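Long-range contacts in NOL1/NOP2/sun family protein (Enterococcus faecium, PDB 3M4X), which probably methylates cytosines of ribosomal RNA with S-adenosylmethionine as methyl donor, as RsmF and related enzymes of the NOL1/NOP2/sun family do: residues E91-V97 with Q291-V297; A100-K104 with D177-V181; E23-F27 with W286-D290. One frame throughout, in Å; residues are numbered along the deposited sequence.

Contact 1 (E91-V97 with Q291-V297)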
ATOM      1  N   GLU A  91      -7.168  -8.940   1.779  1.00 40.91           N
ATOM      2  CA  GLU A  91      -7.908 -10.121   1.350  1.00 38.89           C
ATOM      3  C   GLU A  91      -7.130 -10.826   0.244  1.00 33.23           C
ATOM      4  O   GLU A  91      -6.490 -10.179  -0.574  1.00 38.29           O
ATOM      5  CB  GLU A  91      -9.333  -9.767   0.931  1.00 48.78           C
ATOM      6  CG  GLU A  91      -9.512  -9.436  -0.526  1.00 55.68           C
ATOM      7  CD  GLU A  91      -9.948 -10.631  -1.350  1.00 52.21           C
ATOM      8  OE1 GLU A  91     -10.066 -11.759  -0.809  1.00 41.19           O
ATOM      9  OE2 GLU A  91     -10.176 -10.426  -2.552  1.00 59.53           O
ATOM     10  N   PRO A  92      -7.135 -12.164   0.261  1.00 36.26           N
ATOM     11  CA  PRO A  92      -6.296 -13.006  -0.602  1.00 37.32           C
ATOM     12  C   PRO A  92      -6.299 -12.723  -2.102  1.00 38.04           C
ATOM     13  O   PRO A  92      -5.218 -12.732  -2.697  1.00 40.43           O
ATOM     14  CB  PRO A  92      -6.800 -14.415  -0.294  1.00 36.51           C
ATOM     15  CG  PRO A  92      -7.131 -14.320   1.159  1.00 33.84           C
ATOM     16  CD  PRO A  92      -7.733 -12.950   1.355  1.00 32.86           C
ATOM     17  N   SER A  93      -7.448 -12.478  -2.715  1.00 37.53           N
ATOM     18  CA  SER A  93      -7.428 -12.205  -4.146  1.00 34.75           C
ATOM     19  C   SER A  93      -6.907 -10.801  -4.451  1.00 32.02           C
ATOM     20  O   SER A  93      -6.314 -10.563  -5.502  1.00 32.68           O
ATOM     21  CB  SER A  93      -8.792 -12.468  -4.807  1.00 36.10           C
ATOM     22  OG  SER A  93      -9.687 -11.385  -4.648  1.00 41.06           O
ATOM     23  N   ALA A  94      -7.125  -9.875  -3.530  1.00 33.63           N
ATOM     24  CA  ALA A  94      -6.615  -8.514  -3.697  1.00 35.80           C
ATOM     25  C   ALA A  94      -5.080  -8.500  -3.805  1.00 32.31           C
ATOM     26  O   ALA A  94      -4.497  -7.643  -4.468  1.00 35.88           O
ATOM     27  CB  ALA A  94      -7.088  -7.623  -2.552  1.00 31.80           C
HETATM   28  N   MSE A  95      -4.431  -9.470  -3.168  1.00 34.30           N
HETATM   29  CA  MSE A  95      -2.969  -9.543  -3.206  1.00 34.18           C
HETATM   30  C   MSE A  95      -2.443  -9.765  -4.617  1.00 35.77           C
HETATM   31  O   MSE A  95      -1.261  -9.536  -4.889  1.00 35.84           O
HETATM   32  CB  MSE A  95      -2.459 -10.659  -2.309  1.00 31.58           C
HETATM   33  CG  MSE A  95      -2.791 -10.496  -0.838  1.00 30.82           C
HETATM   34 SE   MSE A  95      -1.933 -11.962   0.142  1.00 49.72          SE
HETATM   35  CE  MSE A  95      -2.774 -11.695   1.889  1.00 28.17           C
ATOM     36  N   ILE A  96      -3.312 -10.228  -5.510  1.00 34.50           N
ATOM     37  CA  ILE A  96      -2.888 -10.547  -6.871  1.00 35.54           C
ATOM     38  C   ILE A  96      -2.416  -9.286  -7.586  1.00 29.96           C
ATOM     39  O   ILE A  96      -1.535  -9.332  -8.436  1.00 28.22           O
ATOM     40  CB  ILE A  96      -4.024 -11.201  -7.692  1.00 45.33           C
ATOM     41  CG1 ILE A  96      -3.466 -11.838  -8.963  1.00 46.47           C
ATOM     42  CG2 ILE A  96      -5.098 -10.174  -8.056  1.00 47.27           C
ATOM     43  CD1 ILE A  96      -2.399 -12.845  -8.708  1.00 51.57           C
ATOM     44  N   VAL A  97      -3.003  -8.157  -7.220  1.00 31.91           N
ATOM     45  CA  VAL A  97      -2.752  -6.916  -7.929  1.00 35.33           C
ATOM     46  C   VAL A  97      -1.313  -6.460  -7.711  1.00 38.32           C
ATOM     47  O   VAL A  97      -0.576  -6.226  -8.672  1.00 40.71           O
ATOM     48  CB  VAL A  97      -3.750  -5.839  -7.476  1.00 33.97           C
ATOM     49  CG1 VAL A  97      -3.446  -4.525  -8.135  1.00 27.19           C
ATOM     50  CG2 VAL A  97      -5.165  -6.294  -7.794  1.00 31.60           C
ATOM     51  N   GLN A 291      -9.143 -19.179  -5.421  1.00 63.31           N
ATOM     52  CA  GLN A 291      -9.116 -18.713  -4.045  1.00 65.29           C
ATOM     53  C   GLN A 291      -9.431 -17.223  -3.997  1.00 59.70           C
ATOM     54  O   GLN A 291      -9.052 -16.478  -4.896  1.00 67.09           O
ATOM     55  CB  GLN A 291      -7.755 -19.006  -3.419  1.00 69.23           C
ATOM     56  CG  GLN A 291      -7.581 -20.469  -3.108  1.00 77.36           C
ATOM     57  CD  GLN A 291      -8.815 -21.028  -2.426  1.00 88.93           C
ATOM     58  OE1 GLN A 291      -9.379 -20.394  -1.528  1.00 89.68           O
ATOM     59  NE2 GLN A 291      -9.255 -22.211  -2.860  1.00 92.77           N
ATOM     60  N   GLY A 292     -10.148 -16.793  -2.968  1.00 48.67           N
ATOM     61  CA  GLY A 292     -10.422 -15.381  -2.791  1.00 45.50           C
ATOM     62  C   GLY A 292     -11.760 -14.896  -3.315  1.00 46.14           C
ATOM     63  O   GLY A 292     -12.547 -15.656  -3.878  1.00 47.59           O
ATOM     64  N   GLU A 293     -11.983 -13.597  -3.161  1.00 39.58           N
ATOM     65  CA  GLU A 293     -13.290 -13.001  -3.341  1.00 40.09           C
ATOM     66  C   GLU A 293     -13.691 -12.713  -4.787  1.00 45.18           C
ATOM     67  O   GLU A 293     -14.863 -12.861  -5.159  1.00 51.16           O
ATOM     68  CB  GLU A 293     -13.385 -11.740  -2.489  1.00 41.58           C
ATOM     69  CG  GLU A 293     -13.386 -12.063  -1.000  1.00 43.52           C
ATOM     70  CD  GLU A 293     -14.486 -13.051  -0.642  1.00 44.38           C
ATOM     71  OE1 GLU A 293     -14.177 -14.158  -0.147  1.00 44.90           O
ATOM     72  OE2 GLU A 293     -15.664 -12.724  -0.884  1.00 50.35           O
ATOM     73  N   GLY A 294     -12.731 -12.315  -5.607  1.00 41.35           N
ATOM     74  CA  GLY A 294     -13.042 -11.931  -6.967  1.00 47.11           C
ATOM     75  C   GLY A 294     -12.276 -10.692  -7.378  1.00 47.09           C
ATOM     76  O   GLY A 294     -12.364  -9.640  -6.745  1.00 41.90           O
ATOM     77  N   HIS A 295     -11.515 -10.828  -8.453  1.00 47.72           N
ATOM     78  CA  HIS A 295     -10.692  -9.744  -8.954  1.00 41.07           C
ATOM     79  C   HIS A 295     -10.441  -9.911 -10.444  1.00 38.86           C
ATOM     80  O   HIS A 295     -10.494 -11.019 -10.991  1.00 40.43           O
ATOM     81  CB  HIS A 295      -9.362  -9.689  -8.190  1.00 39.99           C
ATOM     82  CG  HIS A 295      -9.238  -8.505  -7.278  1.00 42.14           C
ATOM     83  ND1 HIS A 295      -9.673  -8.522  -5.967  1.00 48.65           N
ATOM     84  CD2 HIS A 295      -8.743  -7.262  -7.490  1.00 40.17           C
ATOM     85  CE1 HIS A 295      -9.448  -7.344  -5.413  1.00 48.18           C
ATOM     86  NE2 HIS A 295      -8.881  -6.561  -6.316  1.00 48.07           N
ATOM     87  N   PHE A 296     -10.189  -8.788 -11.097  1.00 36.38           N
ATOM     88  CA  PHE A 296      -9.690  -8.770 -12.457  1.00 34.86           C
ATOM     89  C   PHE A 296      -8.382  -7.979 -12.451  1.00 31.58           C
ATOM     90  O   PHE A 296      -8.312  -6.921 -11.836  1.00 32.92           O
ATOM     91  CB  PHE A 296     -10.719  -8.087 -13.367  1.00 30.94           C
ATOM     92  CG  PHE A 296     -10.271  -7.928 -14.779  1.00 31.48           C
ATOM     93  CD1 PHE A 296     -10.339  -8.996 -15.668  1.00 32.45           C
ATOM     94  CD2 PHE A 296      -9.811  -6.697 -15.239  1.00 34.12           C
ATOM     95  CE1 PHE A 296      -9.941  -8.846 -16.991  1.00 32.24           C
ATOM     96  CE2 PHE A 296      -9.411  -6.535 -16.560  1.00 26.09           C
ATOM     97  CZ  PHE A 296      -9.475  -7.608 -17.432  1.00 34.40           C
ATOM     98  N   VAL A 297      -7.351  -8.494 -13.113  1.00 31.42           N
ATOM     99  CA  VAL A 297      -6.098  -7.763 -13.259  1.00 35.06           C
ATOM    100  C   VAL A 297      -5.512  -7.871 -14.654  1.00 36.00           C
ATOM    101  O   VAL A 297      -5.573  -8.924 -15.277  1.00 32.42           O
ATOM    102  CB  VAL A 297      -5.001  -8.232 -12.273  1.00 40.20           C
ATOM    103  CG1 VAL A 297      -3.790  -7.309 -12.383  1.00 36.07           C
ATOM    104  CG2 VAL A 297      -5.517  -8.196 -10.879  1.00 49.83           C
TER
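S93 OG lies between E91, G294 and H295. H295 ND1 donates to S93 OG over 3.2 Å, with the oxygen 24° out of the imidazole plane. G294 N adds a weak bond of 3.3 Å to the same S93 OG. An approach of S93 OG to E91 OE2 is very short in the model, and its length is doubtful. The chain of E91 bends at chi2 (95°), and this turns the carboxylate toward the backbone N-H groups of S93 and A94. There E91 OE1 takes a weak bond of 3.3 Å from S93 N. E91 OE2 takes another weak one from A94 N. The carboxylate also rests on the aliphatic part of E293, with E91 OE1 3.3 Å from E293 CG. The acid of E293 itself turns away to R192 and to K37 N. H295 NE2 is buried without a partner in the model. A94 CA sits over one face, 3.9 Å from the centroid of the H295 ring, as a CH-pi contact. Further along, V97 CG2 meets V297 CG2 at 3.6 Å. The turn into helix 95-101 and the helix start pack on strand 295-302, antiparallel to 228-234 like the seventh strand in the Rossmann-like sheet of class I methyltransferases.

Contact 2 (A100-K104 with D177-V181)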
ATOM      1  N   ALA A 100       1.077  -8.904  -9.421  1.00 32.75           N
ATOM      2  CA  ALA A 100       1.129  -8.652 -10.865  1.00 35.55           C
ATOM      3  C   ALA A 100       2.028  -7.467 -11.192  1.00 33.96           C
ATOM      4  O   ALA A 100       2.772  -7.489 -12.169  1.00 32.67           O
ATOM      5  CB  ALA A 100      -0.258  -8.394 -11.405  1.00 35.20           C
ATOM      6  N   ALA A 101       1.956  -6.443 -10.351  1.00 36.05           N
ATOM      7  CA  ALA A 101       2.671  -5.197 -10.581  1.00 32.47           C
ATOM      8  C   ALA A 101       4.176  -5.377 -10.582  1.00 34.13           C
ATOM      9  O   ALA A 101       4.874  -4.708 -11.340  1.00 37.20           O
ATOM     10  CB  ALA A 101       2.254  -4.138  -9.556  1.00 28.94           C
ATOM     11  N   ALA A 102       4.672  -6.277  -9.735  1.00 32.74           N
ATOM     12  CA  ALA A 102       6.114  -6.524  -9.607  1.00 33.67           C
ATOM     13  C   ALA A 102       6.978  -5.267  -9.792  1.00 32.47           C
ATOM     14  O   ALA A 102       7.802  -5.180 -10.708  1.00 28.49           O
ATOM     15  CB  ALA A 102       6.558  -7.617 -10.558  1.00 36.20           C
ATOM     16  N   ALA A 103       6.785  -4.298  -8.905  1.00 24.24           N
ATOM     17  CA  ALA A 103       7.627  -3.114  -8.866  1.00 25.01           C
ATOM     18  C   ALA A 103       9.078  -3.527  -8.609  1.00 35.66           C
ATOM     19  O   ALA A 103       9.347  -4.522  -7.945  1.00 32.35           O
ATOM     20  CB  ALA A 103       7.147  -2.190  -7.773  1.00 20.40           C
ATOM     21  N   LYS A 104      10.016  -2.747  -9.125  1.00 42.40           N
ATOM     22  CA  LYS A 104      11.424  -3.043  -8.934  1.00 35.71           C
ATOM     23  C   LYS A 104      12.090  -1.935  -8.131  1.00 34.38           C
ATOM     24  O   LYS A 104      11.734  -0.765  -8.267  1.00 36.80           O
ATOM     25  CB  LYS A 104      12.122  -3.198 -10.285  1.00 39.84           C
ATOM     26  CG  LYS A 104      11.596  -4.355 -11.141  1.00 44.80           C
ATOM     27  CD  LYS A 104      12.076  -4.229 -12.588  1.00 56.84           C
ATOM     28  CE  LYS A 104      13.595  -4.065 -12.674  1.00 68.06           C
ATOM     29  NZ  LYS A 104      14.062  -3.719 -14.062  1.00 72.03           N
ATOM     30  N   ASP A 177       7.753   4.825 -14.186  1.00 26.61           N
ATOM     31  CA  ASP A 177       8.016   3.503 -14.751  1.00 31.56           C
ATOM     32  C   ASP A 177       6.801   2.594 -14.678  1.00 28.21           C
ATOM     33  O   ASP A 177       6.654   1.671 -15.466  1.00 24.63           O
ATOM     34  CB  ASP A 177       9.141   2.816 -13.979  1.00 34.84           C
ATOM     35  CG  ASP A 177      10.452   3.508 -14.144  1.00 31.16           C
ATOM     36  OD1 ASP A 177      11.005   3.414 -15.255  1.00 37.40           O
ATOM     37  OD2 ASP A 177      10.928   4.145 -13.172  1.00 33.31           O
ATOM     38  N   ARG A 178       5.933   2.844 -13.717  1.00 31.25           N
ATOM     39  CA  ARG A 178       4.956   1.840 -13.364  1.00 32.65           C
ATOM     40  C   ARG A 178       3.796   2.499 -12.671  1.00 29.51           C
ATOM     41  O   ARG A 178       3.987   3.321 -11.770  1.00 28.38           O
ATOM     42  CB  ARG A 178       5.622   0.836 -12.431  1.00 30.45           C
ATOM     43  CG  ARG A 178       4.881  -0.461 -12.159  1.00 29.57           C
ATOM     44  CD  ARG A 178       5.942  -1.531 -11.789  1.00 27.57           C
ATOM     45  NE  ARG A 178       5.867  -2.626 -12.732  1.00 39.70           N
ATOM     46  CZ  ARG A 178       6.783  -2.917 -13.638  1.00 42.99           C
ATOM     47  NH1 ARG A 178       7.893  -2.218 -13.732  1.00 39.35           N
ATOM     48  NH2 ARG A 178       6.576  -3.934 -14.447  1.00 56.95           N
ATOM     49  N   ILE A 179       2.589   2.165 -13.114  1.00 29.10           N
ATOM     50  CA  ILE A 179       1.397   2.720 -12.497  1.00 32.64           C
ATOM     51  C   ILE A 179       0.359   1.644 -12.220  1.00 30.74           C
ATOM     52  O   ILE A 179       0.030   0.838 -13.085  1.00 32.64           O
ATOM     53  CB  ILE A 179       0.768   3.840 -13.363  1.00 31.05           C
ATOM     54  CG1 ILE A 179       1.780   4.960 -13.634  1.00 30.18           C
ATOM     55  CG2 ILE A 179      -0.498   4.389 -12.694  1.00 30.26           C
ATOM     56  CD1 ILE A 179       1.213   6.108 -14.494  1.00 29.12           C
ATOM     57  N   VAL A 180      -0.161   1.649 -11.003  1.00 28.07           N
ATOM     58  CA  VAL A 180      -1.185   0.717 -10.610  1.00 21.55           C
ATOM     59  C   VAL A 180      -2.486   1.475 -10.427  1.00 31.74           C
ATOM     60  O   VAL A 180      -2.576   2.418  -9.630  1.00 31.82           O
ATOM     61  CB  VAL A 180      -0.825   0.011  -9.300  1.00 25.99           C
ATOM     62  CG1 VAL A 180      -1.977  -0.852  -8.827  1.00 28.73           C
ATOM     63  CG2 VAL A 180       0.443  -0.804  -9.479  1.00 29.74           C
ATOM     64  N   VAL A 181      -3.489   1.046 -11.179  1.00 33.92           N
ATOM     65  CA  VAL A 181      -4.823   1.607 -11.119  1.00 36.45           C
ATOM     66  C   VAL A 181      -5.801   0.531 -10.647  1.00 36.78           C
ATOM     67  O   VAL A 181      -6.268  -0.295 -11.434  1.00 31.43           O
ATOM     68  CB  VAL A 181      -5.268   2.098 -12.507  1.00 33.60           C
ATOM     69  CG1 VAL A 181      -6.653   2.752 -12.427  1.00 34.52           C
ATOM     70  CG2 VAL A 181      -4.244   3.063 -13.080  1.00 28.81           C
TER
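With CG opposite its backbone N (chi1 -168°), R178 leaves the strand toward A101. A bend at chi3 (-120°) then brings NE to the carbonyl oxygen of A101. R178 NE lies 2.7 Å from A101 O. The N-H points well off this line, at 122°, so the bond is weak although short. R178 CD is also close to that oxygen, 3.4 Å from A101 O. A101 is the last residue of helix 95-101. A102 leaves the helix with positive phi, and its carbonyl comes over the guanidinium of R178. A102 O stands 3.7 Å above the guanidinium plane of R178, over its centre. The aliphatic part of the arginine is used as well: R178 CD packs 3.7 Å from A103 CA. Strand 176-182 lies between strands 108-111 and 228-234, parallel to both, in the Rossmann-like sheet of class I methyltransferases. Helix 95-101 packs on one face of that sheet. Two residues on from R178, V180 points to the same face. V180 CG2, on the branch next to its backbone N, meets A101 CB at 3.8 Å. I231 of strand 228-234 and L123 of helix 118-127 also touch A101. R178 NH1 forms a salt bridge with E107 OE2. E107 OE1 accepts from K104 N, so one carboxylate ties the arginine to the chain beyond the helix.

Contact 3 (E23-F27 with W286-D290)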
ATOM      1  N   GLU A  23     -22.262 -22.694 -15.644  1.00 57.62           N
ATOM      2  CA  GLU A  23     -21.295 -22.350 -14.628  1.00 48.83           C
ATOM      3  C   GLU A  23     -21.936 -21.412 -13.601  1.00 52.17           C
ATOM      4  O   GLU A  23     -21.500 -21.328 -12.443  1.00 53.50           O
ATOM      5  CB  GLU A  23     -20.078 -21.695 -15.290  1.00 49.69           C
ATOM      6  CG  GLU A  23     -18.951 -21.381 -14.345  1.00 51.62           C
ATOM      7  CD  GLU A  23     -17.706 -20.910 -15.058  1.00 60.15           C
ATOM      8  OE1 GLU A  23     -17.720 -20.818 -16.303  1.00 61.27           O
ATOM      9  OE2 GLU A  23     -16.705 -20.626 -14.367  1.00 68.22           O
ATOM     10  N   ALA A  24     -22.977 -20.710 -14.031  1.00 52.51           N
ATOM     11  CA  ALA A  24     -23.621 -19.699 -13.199  1.00 57.93           C
ATOM     12  C   ALA A  24     -24.029 -20.234 -11.823  1.00 58.32           C
ATOM     13  O   ALA A  24     -23.920 -19.521 -10.819  1.00 57.05           O
ATOM     14  CB  ALA A  24     -24.821 -19.107 -13.921  1.00 61.88           C
ATOM     15  N   SER A  25     -24.501 -21.478 -11.781  1.00 53.45           N
ATOM     16  CA  SER A  25     -24.949 -22.091 -10.526  1.00 54.55           C
ATOM     17  C   SER A  25     -23.876 -22.183  -9.456  1.00 53.43           C
ATOM     18  O   SER A  25     -24.113 -21.836  -8.295  1.00 54.86           O
ATOM     19  CB  SER A  25     -25.535 -23.485 -10.775  1.00 61.11           C
ATOM     20  OG  SER A  25     -26.710 -23.390 -11.552  1.00 71.15           O
ATOM     21  N   ASP A  26     -22.706 -22.677  -9.831  1.00 61.00           N
ATOM     22  CA  ASP A  26     -21.588 -22.750  -8.890  1.00 64.66           C
ATOM     23  C   ASP A  26     -21.213 -21.348  -8.414  1.00 58.79           C
ATOM     24  O   ASP A  26     -20.884 -21.145  -7.252  1.00 58.65           O
ATOM     25  CB  ASP A  26     -20.397 -23.458  -9.537  1.00 63.69           C
ATOM     26  CG  ASP A  26     -20.803 -24.755 -10.212  1.00 69.83           C
ATOM     27  OD1 ASP A  26     -20.676 -25.826  -9.582  1.00 64.56           O
ATOM     28  OD2 ASP A  26     -21.281 -24.700 -11.371  1.00 81.45           O
ATOM     29  N   PHE A  27     -21.315 -20.385  -9.321  1.00 53.59           N
ATOM     30  CA  PHE A  27     -20.966 -18.998  -9.050  1.00 47.86           C
ATOM     31  C   PHE A  27     -21.867 -18.380  -7.993  1.00 48.21           C
ATOM     32  O   PHE A  27     -21.378 -17.792  -7.023  1.00 55.73           O
ATOM     33  CB  PHE A  27     -21.014 -18.195 -10.358  1.00 41.87           C
ATOM     34  CG  PHE A  27     -20.764 -16.723 -10.194  1.00 45.62           C
ATOM     35  CD1 PHE A  27     -19.595 -16.260  -9.601  1.00 48.07           C
ATOM     36  CD2 PHE A  27     -21.681 -15.795 -10.683  1.00 51.62           C
ATOM     37  CE1 PHE A  27     -19.359 -14.902  -9.468  1.00 44.84           C
ATOM     38  CE2 PHE A  27     -21.453 -14.431 -10.562  1.00 48.44           C
ATOM     39  CZ  PHE A  27     -20.288 -13.984  -9.948  1.00 50.08           C
ATOM     40  N   TRP A 286     -12.349 -16.133  -9.819  1.00 39.10           N
ATOM     41  CA  TRP A 286     -13.755 -16.453  -9.586  1.00 45.12           C
ATOM     42  C   TRP A 286     -13.879 -17.179  -8.245  1.00 51.27           C
ATOM     43  O   TRP A 286     -13.103 -18.094  -7.963  1.00 51.33           O
ATOM     44  CB  TRP A 286     -14.294 -17.362 -10.691  1.00 43.57           C
ATOM     45  CG  TRP A 286     -14.394 -16.772 -12.098  1.00 42.72           C
ATOM     46  CD1 TRP A 286     -13.545 -17.001 -13.147  1.00 36.53           C
ATOM     47  CD2 TRP A 286     -15.437 -15.922 -12.607  1.00 40.96           C
ATOM     48  NE1 TRP A 286     -13.979 -16.325 -14.266  1.00 37.57           N
ATOM     49  CE2 TRP A 286     -15.140 -15.661 -13.964  1.00 38.00           C
ATOM     50  CE3 TRP A 286     -16.588 -15.354 -12.049  1.00 37.46           C
ATOM     51  CZ2 TRP A 286     -15.948 -14.849 -14.765  1.00 36.57           C
ATOM     52  CZ3 TRP A 286     -17.387 -14.547 -12.846  1.00 38.44           C
ATOM     53  CH2 TRP A 286     -17.066 -14.304 -14.192  1.00 34.49           C
ATOM     54  N   PRO A 287     -14.853 -16.779  -7.417  1.00 52.34           N
ATOM     55  CA  PRO A 287     -15.003 -17.330  -6.059  1.00 48.67           C
ATOM     56  C   PRO A 287     -15.364 -18.822  -6.063  1.00 46.37           C
ATOM     57  O   PRO A 287     -15.042 -19.549  -5.130  1.00 46.09           O
ATOM     58  CB  PRO A 287     -16.163 -16.518  -5.465  1.00 49.38           C
ATOM     59  CG  PRO A 287     -16.426 -15.393  -6.427  1.00 53.29           C
ATOM     60  CD  PRO A 287     -15.916 -15.820  -7.758  1.00 52.54           C
ATOM     61  N   HIS A 288     -16.043 -19.276  -7.105  1.00 42.67           N
ATOM     62  CA  HIS A 288     -16.445 -20.672  -7.165  1.00 49.45           C
ATOM     63  C   HIS A 288     -15.337 -21.576  -7.704  1.00 52.80           C
ATOM     64  O   HIS A 288     -15.466 -22.798  -7.694  1.00 57.16           O
ATOM     65  CB  HIS A 288     -17.711 -20.819  -8.011  1.00 52.20           C
ATOM     66  CG  HIS A 288     -17.534 -20.430  -9.447  1.00 50.41           C
ATOM     67  ND1 HIS A 288     -17.382 -19.119  -9.853  1.00 45.01           N
ATOM     68  CD2 HIS A 288     -17.499 -21.179 -10.573  1.00 48.64           C
ATOM     69  CE1 HIS A 288     -17.257 -19.082 -11.167  1.00 46.21           C
ATOM     70  NE2 HIS A 288     -17.325 -20.317 -11.628  1.00 44.06           N
ATOM     71  N   LYS A 289     -14.242 -20.962  -8.142  1.00 49.91           N
ATOM     72  CA  LYS A 289     -13.232 -21.632  -8.954  1.00 53.63           C
ATOM     73  C   LYS A 289     -11.854 -21.497  -8.325  1.00 56.28           C
ATOM     74  O   LYS A 289     -11.108 -22.467  -8.211  1.00 57.94           O
ATOM     75  CB  LYS A 289     -13.179 -20.980 -10.342  1.00 53.75           C
ATOM     76  CG  LYS A 289     -13.503 -21.891 -11.508  1.00 58.57           C
ATOM     77  CD  LYS A 289     -13.124 -21.198 -12.806  1.00 66.07           C
ATOM     78  CE  LYS A 289     -13.311 -22.078 -14.039  1.00 71.16           C
ATOM     79  NZ  LYS A 289     -12.709 -21.426 -15.244  1.00 72.25           N
ATOM     80  N   ASP A 290     -11.523 -20.265  -7.948  1.00 56.28           N
ATOM     81  CA  ASP A 290     -10.199 -19.917  -7.458  1.00 51.60           C
ATOM     82  C   ASP A 290     -10.280 -19.554  -5.993  1.00 57.29           C
ATOM     83  O   ASP A 290     -11.346 -19.601  -5.392  1.00 59.58           O
ATOM     84  CB  ASP A 290      -9.657 -18.716  -8.227  1.00 46.12           C
ATOM     85  CG  ASP A 290      -9.677 -18.924  -9.718  1.00 46.49           C
ATOM     86  OD1 ASP A 290      -9.086 -19.918 -10.184  1.00 48.71           O
ATOM     87  OD2 ASP A 290     -10.290 -18.098 -10.425  1.00 49.48           O
TER
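W286, whose indole edge meets the face of the F27 ring, has a carbonyl oxygen gripped by two N-H groups. D290 N reaches W286 O at 2.7 Å and K289 N reaches it at 3.1 Å. W286 N donates in turn to D290 OD2, so W286 and D290 are bonded twice across the turn. Across the contact, H288 NE2 donates to E23 OE2 over 2.8 Å, nearly straight at 161°. The oxygen lies close to the imidazole plane and uses its anti lone pair. The side chain of E23 is fully extended (chi1 -176°), which carries its carboxylate to the edge of the H288 ring. E23 OE1 has a salt bridge with R270. K289 NZ is 4.2 Å from E23 OE2, near but not paired. F27 CB lies over one face of H288, 4.1 Å from the centroid of the H288 ring. The F27 and W286 rings are T-shaped, the edge of W286 toward the face of F27, with planes at 90° and F27 CE1 3.8 Å from W286 CE3. P287 CD fits at the edge of F27. F237 also packs on both F27 and W286. An aromatic cluster with a histidine-carboxylate bond thus joins an N-terminal helix to a loop of the methyltransferase domain.

Overall arrangement
Contacts 1 and 2 share helix 95-101 and the same sheet. Their centres are about 16 Å apart. They meet where V297 CG1 touches A100 CB at 3.8 Å and V97 CG1 touches V180 CG1 at 4.0 Å. Contact 3 lies about 14 Å from contact 1, centre to centre. P287 CG reaches E293 O at 3.2 Å, so the two meet along the 286-297 chain. Contacts 2 and 3 do not touch: their nearest atoms are about 14 Å apart. K119, at the start of the helix after strand 108-111, touches A94, V97 and H295 of contact 1. In class I methyltransferases the cofactor loop follows that first strand, so contact 1 is probably close to the cofactor pocket.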